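Local coordinates for protein catechol 1,2-dioxygenase (Acinetobacter sp., PDB 1DMH) that uses a ferric ion to catalyse the intradiol cleavage of catechol by dioxygen to cis,cis-muconate, the first step from catechol in the beta-ketoadipate pathway, at residues G162-F167 / H224-V229; V17-E22 / Q32-V37. One frame throughout, in Å; residues are numbered along the deposited sequence.

Contact 1: residues G162-F167 / H224-V229; sequences GFYSHF and HIHYFV. With FE (Fe (III) ion), chain C; MCT (4-methylcatechol), chain D.
Tyr164, His224 and His226 meet at the ferric ion of an intradiol dioxygenase active site, where a turn in the loop after strand 152-157 faces strand 220-230. The metal bonds come first: Tyr164 OH lies 1.9 Å from the iron, His224 NE2 2.0 Å and His226 NE2 2.1 Å. The tyrosine oxygen and the two imidazole nitrogens crowd together because they share the metal, and they are not hydrogen-bonded to one another. 4-Methylcatechol chelates the same ion, O4 at 1.8 Å and O3 at 2.0 Å from the iron. Tyr200, a further known iron ligand, does not bind the metal here, consistent with its displacement by substrate as in this family.

Among the rings, Tyr164 and His226 meet rim to rim with planes at 52°, and O3 of the substrate comes in at the His226 edge. Two second-shell contacts position the histidines: His224 ND1 hydrogen-bonds Pro222 O, which should help fix the rotation of that imidazole, and the His226 ring stacks with Trp156. His224 reaches the iron with CG held between backbone N and carbonyl carbon (chi1 60°).

Beyond the metal bonds, a water lies over a face of the His224 ring, near its rim. It can donate to Tyr164 OH or to the carbonyl oxygen of His224, each 2.8 Å from the water oxygen.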
loop_
_atom_site.group_PDB
_atom_site.type_symbol
_atom_site.label_atom_id
_atom_site.label_comp_id
_atom_site.label_asym_id
_atom_site.label_seq_id
_atom_site.Cartn_x
_atom_site.Cartn_y
_atom_site.Cartn_z
ATOM N N GLY A 162 6.121 21.106 -15.560
ATOM C CA GLY A 162 6.455 19.806 -15.004
ATOM C C GLY A 162 5.361 18.755 -15.159
ATOM O O GLY A 162 5.399 17.718 -14.500
ATOM N N PHE A 163 4.386 19.005 -16.028
ATOM C CA PHE A 163 3.305 18.045 -16.244
ATOM C C PHE A 163 3.422 17.299 -17.571
ATOM O O PHE A 163 3.862 17.859 -18.581
ATOM C CB PHE A 163 1.951 18.756 -16.196
ATOM C CG PHE A 163 1.671 19.398 -14.893
ATOM C CD1 PHE A 163 2.151 18.831 -13.714
ATOM C CD2 PHE A 163 0.954 20.575 -14.831
ATOM C CE1 PHE A 163 1.926 19.436 -12.475
ATOM C CE2 PHE A 163 0.721 21.194 -13.609
ATOM C CZ PHE A 163 1.213 20.617 -12.420
ATOM N N TYR A 164 3.006 16.034 -17.538
ATOM C CA TYR A 164 3.013 15.150 -18.696
ATOM C C TYR A 164 1.596 14.980 -19.208
ATOM O O TYR A 164 0.637 15.050 -18.426
ATOM C CB TYR A 164 3.506 13.745 -18.324
ATOM C CG TYR A 164 4.978 13.604 -17.992
ATOM C CD1 TYR A 164 5.505 14.033 -16.760
ATOM C CD2 TYR A 164 5.843 13.003 -18.904
ATOM C CE1 TYR A 164 6.864 13.855 -16.462
ATOM C CE2 TYR A 164 7.174 12.823 -18.625
ATOM C CZ TYR A 164 7.679 13.249 -17.414
ATOM O OH TYR A 164 9.012 13.083 -17.197
ATOM N N SER A 165 1.459 14.734 -20.510
ATOM C CA SER A 165 0.145 14.489 -21.069
ATOM C C SER A 165 -0.339 13.174 -20.443
ATOM O O SER A 165 0.475 12.299 -20.107
ATOM C CB SER A 165 0.203 14.395 -22.612
ATOM O OG SER A 165 1.052 13.378 -23.086
ATOM N N HIS A 166 -1.659 13.064 -20.263
ATOM C CA HIS A 166 -2.308 11.900 -19.670
ATOM C C HIS A 166 -2.160 11.853 -18.143
ATOM O O HIS A 166 -2.770 11.018 -17.486
ATOM C CB HIS A 166 -1.796 10.620 -20.330
ATOM C CG HIS A 166 -2.047 10.578 -21.805
ATOM N ND1 HIS A 166 -3.305 10.402 -22.342
ATOM C CD2 HIS A 166 -1.224 10.814 -22.856
ATOM C CE1 HIS A 166 -3.245 10.533 -23.657
ATOM N NE2 HIS A 166 -1.995 10.783 -23.995
ATOM N N PHE A 167 -1.356 12.746 -17.575
ATOM C CA PHE A 167 -1.181 12.804 -16.116
ATOM C C PHE A 167 -1.131 14.262 -15.680
ATOM O O PHE A 167 -0.555 14.579 -14.641
ATOM C CB PHE A 167 0.117 12.125 -15.650
ATOM C CG PHE A 167 0.243 10.704 -16.076
ATOM C CD1 PHE A 167 -0.315 9.689 -15.308
ATOM C CD2 PHE A 167 0.889 10.372 -17.268
ATOM C CE1 PHE A 167 -0.239 8.357 -15.714
ATOM C CE2 PHE A 167 0.973 9.041 -17.685
ATOM C CZ PHE A 167 0.405 8.032 -16.905
ATOM N N HIS A 224 14.310 16.585 -17.345
ATOM C CA HIS A 224 14.836 15.408 -18.036
ATOM C C HIS A 224 13.904 14.948 -19.167
ATOM O O HIS A 224 12.725 15.325 -19.228
ATOM C CB HIS A 224 14.984 14.249 -17.053
ATOM C CG HIS A 224 13.690 13.864 -16.418
ATOM N ND1 HIS A 224 13.112 14.605 -15.406
ATOM C CD2 HIS A 224 12.798 12.898 -16.734
ATOM C CE1 HIS A 224 11.921 14.109 -15.125
ATOM N NE2 HIS A 224 11.706 13.072 -15.917
ATOM N N ILE A 225 14.462 14.126 -20.052
ATOM C CA ILE A 225 13.736 13.584 -21.204
ATOM C C ILE A 225 13.920 12.064 -21.197
ATOM O O ILE A 225 15.043 11.579 -21.098
ATOM C CB ILE A 225 14.296 14.179 -22.510
ATOM C CG1 ILE A 225 14.096 15.703 -22.493
ATOM C CG2 ILE A 225 13.614 13.529 -23.725
ATOM C CD1 ILE A 225 14.827 16.443 -23.604
ATOM N N HIS A 226 12.818 11.326 -21.289
ATOM C CA HIS A 226 12.847 9.858 -21.272
ATOM C C HIS A 226 13.057 9.257 -22.664
ATOM O O HIS A 226 12.603 9.813 -23.655
ATOM C CB HIS A 226 11.510 9.320 -20.756
ATOM C CG HIS A 226 11.239 9.635 -19.323
ATOM N ND1 HIS A 226 11.667 8.822 -18.288
ATOM C CD2 HIS A 226 10.596 10.679 -18.746
ATOM C CE1 HIS A 226 11.293 9.354 -17.136
ATOM N NE2 HIS A 226 10.643 10.478 -17.387
ATOM N N TYR A 227 13.719 8.103 -22.705
ATOM C CA TYR A 227 13.946 7.362 -23.935
ATOM C C TYR A 227 13.712 5.856 -23.763
ATOM O O TYR A 227 14.047 5.274 -22.723
ATOM C CB TYR A 227 15.406 7.443 -24.400
ATOM C CG TYR A 227 15.887 8.721 -25.023
ATOM C CD1 TYR A 227 16.246 9.817 -24.237
ATOM C CD2 TYR A 227 16.028 8.813 -26.407
ATOM C CE1 TYR A 227 16.748 10.987 -24.819
ATOM C CE2 TYR A 227 16.524 9.966 -27.010
ATOM C CZ TYR A 227 16.886 11.048 -26.217
ATOM O OH TYR A 227 17.400 12.172 -26.817
ATOM N N PHE A 228 13.149 5.252 -24.811
ATOM C CA PHE A 228 13.021 3.803 -24.970
ATOM C C PHE A 228 13.659 3.701 -26.369
ATOM O O PHE A 228 13.335 4.488 -27.261
ATOM C CB PHE A 228 11.584 3.315 -25.117
ATOM C CG PHE A 228 10.958 2.828 -23.851
ATOM C CD1 PHE A 228 11.725 2.357 -22.789
ATOM C CD2 PHE A 228 9.588 2.818 -23.733
ATOM C CE1 PHE A 228 11.107 1.887 -21.614
ATOM C CE2 PHE A 228 8.960 2.354 -22.570
ATOM C CZ PHE A 228 9.722 1.887 -21.509
ATOM N N VAL A 229 14.606 2.794 -26.548
ATOM C CA VAL A 229 15.161 2.584 -27.871
ATOM C C VAL A 229 15.157 1.066 -28.060
ATOM O O VAL A 229 15.675 0.315 -27.221
ATOM C CB VAL A 229 16.615 3.109 -28.023
ATOM C CG1 VAL A 229 17.090 2.927 -29.487
ATOM C CG2 VAL A 229 16.683 4.587 -27.641
HETATM FE FE FE C . 10.014 11.938 -16.026
HETATM C C1 MCT D . 9.258 9.984 -11.417
HETATM C C2 MCT D . 9.903 9.670 -12.625
HETATM C C3 MCT D . 9.748 10.553 -13.714
HETATM O O3 MCT D . 10.373 10.262 -14.899
HETATM C C4 MCT D . 8.985 11.705 -13.618
HETATM O O4 MCT D . 8.872 12.532 -14.708
HETATM C C5 MCT D . 8.347 12.032 -12.451
HETATM C C6 MCT D . 8.495 11.118 -11.288
HETATM C C MCT D . 9.410 9.033 -10.214
HETATM O O HOH W 1 10.171 15.385 -18.197
HETATM O O HOH W 2 8.598 10.283 -14.649
#

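Contact 2: residues V17-E22 / Q32-V37; sequences VASGLE and QIIHRV. With LIO ([1-pentadecanoyl-2-decanoyl-glycerol-3-yl]phosphonyl choline), chain G.
Ser19 and His35 bring the backbones within 5.2 Å, CA to CA, where the C-terminal end of helix 9-18, closed by a Schellman motif with Gly20 at positive phi (68°), abuts helix 28-47. Both helices belong to the helical zipper domain, which the N-terminal helices of the two subunits build around the dimer axis. Gly20 N returns to Val17 O in the closing turn, and Gly20 O receives Lys31 NZ.

Ser19 points its side chain at the second helix. Its OG packs 3.1 Å from His35 CA and lies in the plane of the imidazole, at the ring edge, while its hydrogen bond runs back to Leu15 O in its own helix. CB of Ser19 rests against CB of His35, and OG also touches Ile34 CG2 at 4.0 Å.

Leu21, just past the helix end, makes the other half of the contact. One methyl, CD2, sits over a face of the His35 ring in a CH-pi contact, 3.7 Å from the centroid and 23° off the normal. The His35 chi1 of -176° swings CG away from the backbone N and brings a ring face to that methyl.

Helix 28-47 also meets a bound phospholipid and the second subunit, whose Leu215 packs on Ile34. Ile33 CD1 meets the longer acyl chain at C14, 3.7 Å away, and Ile34 CD1 the shorter one at C37.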
loop_
_atom_site.group_PDB
_atom_site.type_symbol
_atom_site.label_atom_id
_atom_site.label_comp_id
_atom_site.label_asym_id
_atom_site.label_seq_id
_atom_site.Cartn_x
_atom_site.Cartn_y
_atom_site.Cartn_z
ATOM N N VAL A 17 1.173 -20.510 8.974
ATOM C CA VAL A 17 -0.262 -20.610 8.704
ATOM C C VAL A 17 -0.776 -19.421 7.878
ATOM O O VAL A 17 -1.458 -19.589 6.863
ATOM C CB VAL A 17 -1.043 -20.661 10.014
ATOM C CG1 VAL A 17 -2.551 -20.614 9.737
ATOM C CG2 VAL A 17 -0.656 -21.908 10.774
ATOM N N ALA A 18 -0.442 -18.215 8.323
ATOM C CA ALA A 18 -0.857 -16.994 7.641
ATOM C C ALA A 18 -0.360 -16.934 6.194
ATOM O O ALA A 18 -1.037 -16.378 5.321
ATOM C CB ALA A 18 -0.361 -15.785 8.413
ATOM N N SER A 19 0.820 -17.499 5.935
ATOM C CA SER A 19 1.387 -17.498 4.591
ATOM C C SER A 19 0.841 -18.631 3.709
ATOM O O SER A 19 1.237 -18.765 2.547
ATOM C CB SER A 19 2.906 -17.604 4.675
ATOM O OG SER A 19 3.418 -16.518 5.431
ATOM N N GLY A 20 -0.061 -19.441 4.268
ATOM C CA GLY A 20 -0.652 -20.553 3.529
ATOM C C GLY A 20 0.325 -21.677 3.205
ATOM O O GLY A 20 0.046 -22.525 2.366
ATOM N N LEU A 21 1.467 -21.673 3.878
ATOM C CA LEU A 21 2.491 -22.667 3.653
ATOM C C LEU A 21 1.952 -24.065 3.868
ATOM O O LEU A 21 2.366 -25.002 3.193
ATOM C CB LEU A 21 3.678 -22.385 4.572
ATOM C CG LEU A 21 4.906 -21.686 3.979
ATOM C CD1 LEU A 21 4.529 -20.676 2.925
ATOM C CD2 LEU A 21 5.709 -21.074 5.109
ATOM N N GLU A 22 1.002 -24.205 4.783
ATOM C CA GLU A 22 0.424 -25.512 5.068
ATOM C C GLU A 22 -0.835 -25.771 4.173
ATOM O O GLU A 22 -1.489 -26.807 4.280
ATOM C CB GLU A 22 0.069 -25.600 6.576
ATOM C CG GLU A 22 1.061 -24.908 7.592
ATOM C CD GLU A 22 2.435 -25.598 7.784
ATOM O OE1 GLU A 22 3.149 -25.888 6.790
ATOM O OE2 GLU A 22 2.814 -25.826 8.956
ATOM N N GLN A 32 6.021 -18.131 -0.845
ATOM C CA GLN A 32 7.420 -17.994 -0.474
ATOM C C GLN A 32 7.756 -16.541 -0.162
ATOM O O GLN A 32 8.408 -16.246 0.837
ATOM C CB GLN A 32 8.287 -18.475 -1.628
ATOM C CG GLN A 32 9.751 -18.255 -1.440
ATOM C CD GLN A 32 10.563 -18.800 -2.623
ATOM O OE1 GLN A 32 10.452 -18.312 -3.765
ATOM N NE2 GLN A 32 11.370 -19.838 -2.355
ATOM N N ILE A 33 7.312 -15.641 -1.029
ATOM C CA ILE A 33 7.593 -14.218 -0.841
ATOM C C ILE A 33 6.832 -13.673 0.379
ATOM O O ILE A 33 7.414 -13.001 1.237
ATOM C CB ILE A 33 7.252 -13.418 -2.139
ATOM C CG1 ILE A 33 8.200 -13.874 -3.269
ATOM C CG2 ILE A 33 7.364 -11.866 -1.895
ATOM C CD1 ILE A 33 7.783 -13.377 -4.647
ATOM N N ILE A 34 5.542 -13.986 0.471
ATOM C CA ILE A 34 4.727 -13.529 1.594
ATOM C C ILE A 34 5.294 -14.007 2.927
ATOM O O ILE A 34 5.396 -13.218 3.875
ATOM C CB ILE A 34 3.280 -14.018 1.466
ATOM C CG1 ILE A 34 2.624 -13.367 0.249
ATOM C CG2 ILE A 34 2.495 -13.661 2.729
ATOM C CD1 ILE A 34 2.569 -11.863 0.333
ATOM N N HIS A 35 5.674 -15.283 3.018
ATOM C CA HIS A 35 6.232 -15.773 4.268
ATOM C C HIS A 35 7.463 -14.959 4.683
ATOM O O HIS A 35 7.594 -14.571 5.835
ATOM C CB HIS A 35 6.591 -17.252 4.166
ATOM C CG HIS A 35 7.086 -17.828 5.454
ATOM N ND1 HIS A 35 8.414 -18.124 5.677
ATOM C CD2 HIS A 35 6.448 -18.055 6.626
ATOM C CE1 HIS A 35 8.575 -18.503 6.931
ATOM N NE2 HIS A 35 7.397 -18.471 7.529
ATOM N N ARG A 36 8.352 -14.670 3.746
ATOM C CA ARG A 36 9.545 -13.895 4.076
ATOM C C ARG A 36 9.223 -12.458 4.473
ATOM O O ARG A 36 9.734 -11.956 5.470
ATOM C CB ARG A 36 10.512 -13.897 2.887
ATOM C CG ARG A 36 11.695 -12.945 3.004
ATOM C CD ARG A 36 12.550 -13.218 4.212
ATOM N NE ARG A 36 13.756 -12.398 4.158
ATOM C CZ ARG A 36 14.853 -12.738 3.480
ATOM N NH1 ARG A 36 14.905 -13.894 2.814
ATOM N NH2 ARG A 36 15.868 -11.893 3.403
ATOM N N VAL A 37 8.380 -11.787 3.696
ATOM C CA VAL A 37 8.031 -10.414 4.020
ATOM C C VAL A 37 7.323 -10.319 5.382
ATOM O O VAL A 37 7.634 -9.430 6.170
ATOM C CB VAL A 37 7.158 -9.778 2.903
ATOM C CG1 VAL A 37 6.753 -8.360 3.306
ATOM C CG2 VAL A 37 7.944 -9.721 1.607
HETATM C C1 LIO G . 0.191 -12.611 -10.016
HETATM C C2 LIO G . 0.311 -12.319 -8.668
HETATM C C3 LIO G . 1.659 -12.245 -8.356
HETATM C C4 LIO G . 0.702 -14.116 -14.059
HETATM C C5 LIO G . -0.145 -14.836 -15.137
HETATM C C6 LIO G . 1.386 -14.221 -16.974
HETATM C C7 LIO G . -0.198 -16.009 -17.266
HETATM C C8 LIO G . 1.683 -16.332 -15.832
HETATM C C11 LIO G . 4.060 -12.241 -8.747
HETATM C C12 LIO G . 4.137 -11.845 -7.247
HETATM C C13 LIO G . 5.368 -10.973 -6.997
HETATM C C14 LIO G . 5.468 -10.573 -5.528
HETATM C C15 LIO G . 5.917 -9.119 -5.476
HETATM C C16 LIO G . 6.808 -8.857 -4.275
HETATM C C17 LIO G . 7.210 -7.384 -4.313
HETATM C C18 LIO G . 7.842 -6.961 -2.990
HETATM C C19 LIO G . 6.996 -5.854 -2.365
HETATM C C20 LIO G . 7.706 -4.517 -2.531
HETATM C C21 LIO G . 6.732 -3.389 -2.194
HETATM C C22 LIO G . 7.475 -2.048 -2.251
HETATM C C23 LIO G . 6.454 -0.919 -2.261
HETATM C C24 LIO G . 7.163 0.421 -2.314
HETATM C C25 LIO G . 6.163 1.481 -2.746
HETATM C C31 LIO G . -0.617 -10.564 -6.878
HETATM C C32 LIO G . 0.204 -11.023 -5.666
HETATM C C33 LIO G . 1.207 -9.914 -5.303
HETATM C C34 LIO G . 0.876 -9.327 -3.932
HETATM C C35 LIO G . 2.166 -9.128 -3.148
HETATM C C36 LIO G . 2.049 -7.897 -2.261
HETATM C C37 LIO G . 2.878 -8.115 -0.995
HETATM C C38 LIO G . 2.780 -6.890 -0.077
HETATM C C39 LIO G . 1.646 -7.087 0.941
HETATM C C40 LIO G . 2.042 -6.457 2.282
HETATM N N LIO G . 0.685 -15.340 -16.293
HETATM O O2 LIO G . -0.537 -11.162 -8.234
HETATM O O3 LIO G . 2.720 -12.453 -9.323
HETATM O O11 LIO G . 5.068 -12.376 -9.444
HETATM O O31 LIO G . -1.392 -9.617 -6.716
HETATM O O1P LIO G . 1.138 -15.073 -11.196
HETATM O O2P LIO G . -1.153 -15.496 -12.002
HETATM O O3P LIO G . -0.768 -13.586 -10.498
HETATM O O4P LIO G . 0.099 -13.549 -12.850
HETATM P P LIO G . -0.161 -14.418 -11.631
#

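Contact 2 comes first along the chain and closes before contact 1 opens, and the two share no helix, strand or sheet. Contact 2 joins helices 9-18 and 28-47 of the N-terminal zipper, its centre about 31 Å from the centre of the chain. Contact 1, its centre about 9 Å from that point, ties a loop to strand 220-230 of the large mixed sheet. Their centres are about 38 Å apart and their nearest atoms about 23 Å. Contact 2 thus lies in the helical part that pairs the subunits and holds bound phospholipid in this model, contact 1 at the iron. The two parts are not sealed off from each other, since helix 71-77 also lines the substrate pocket.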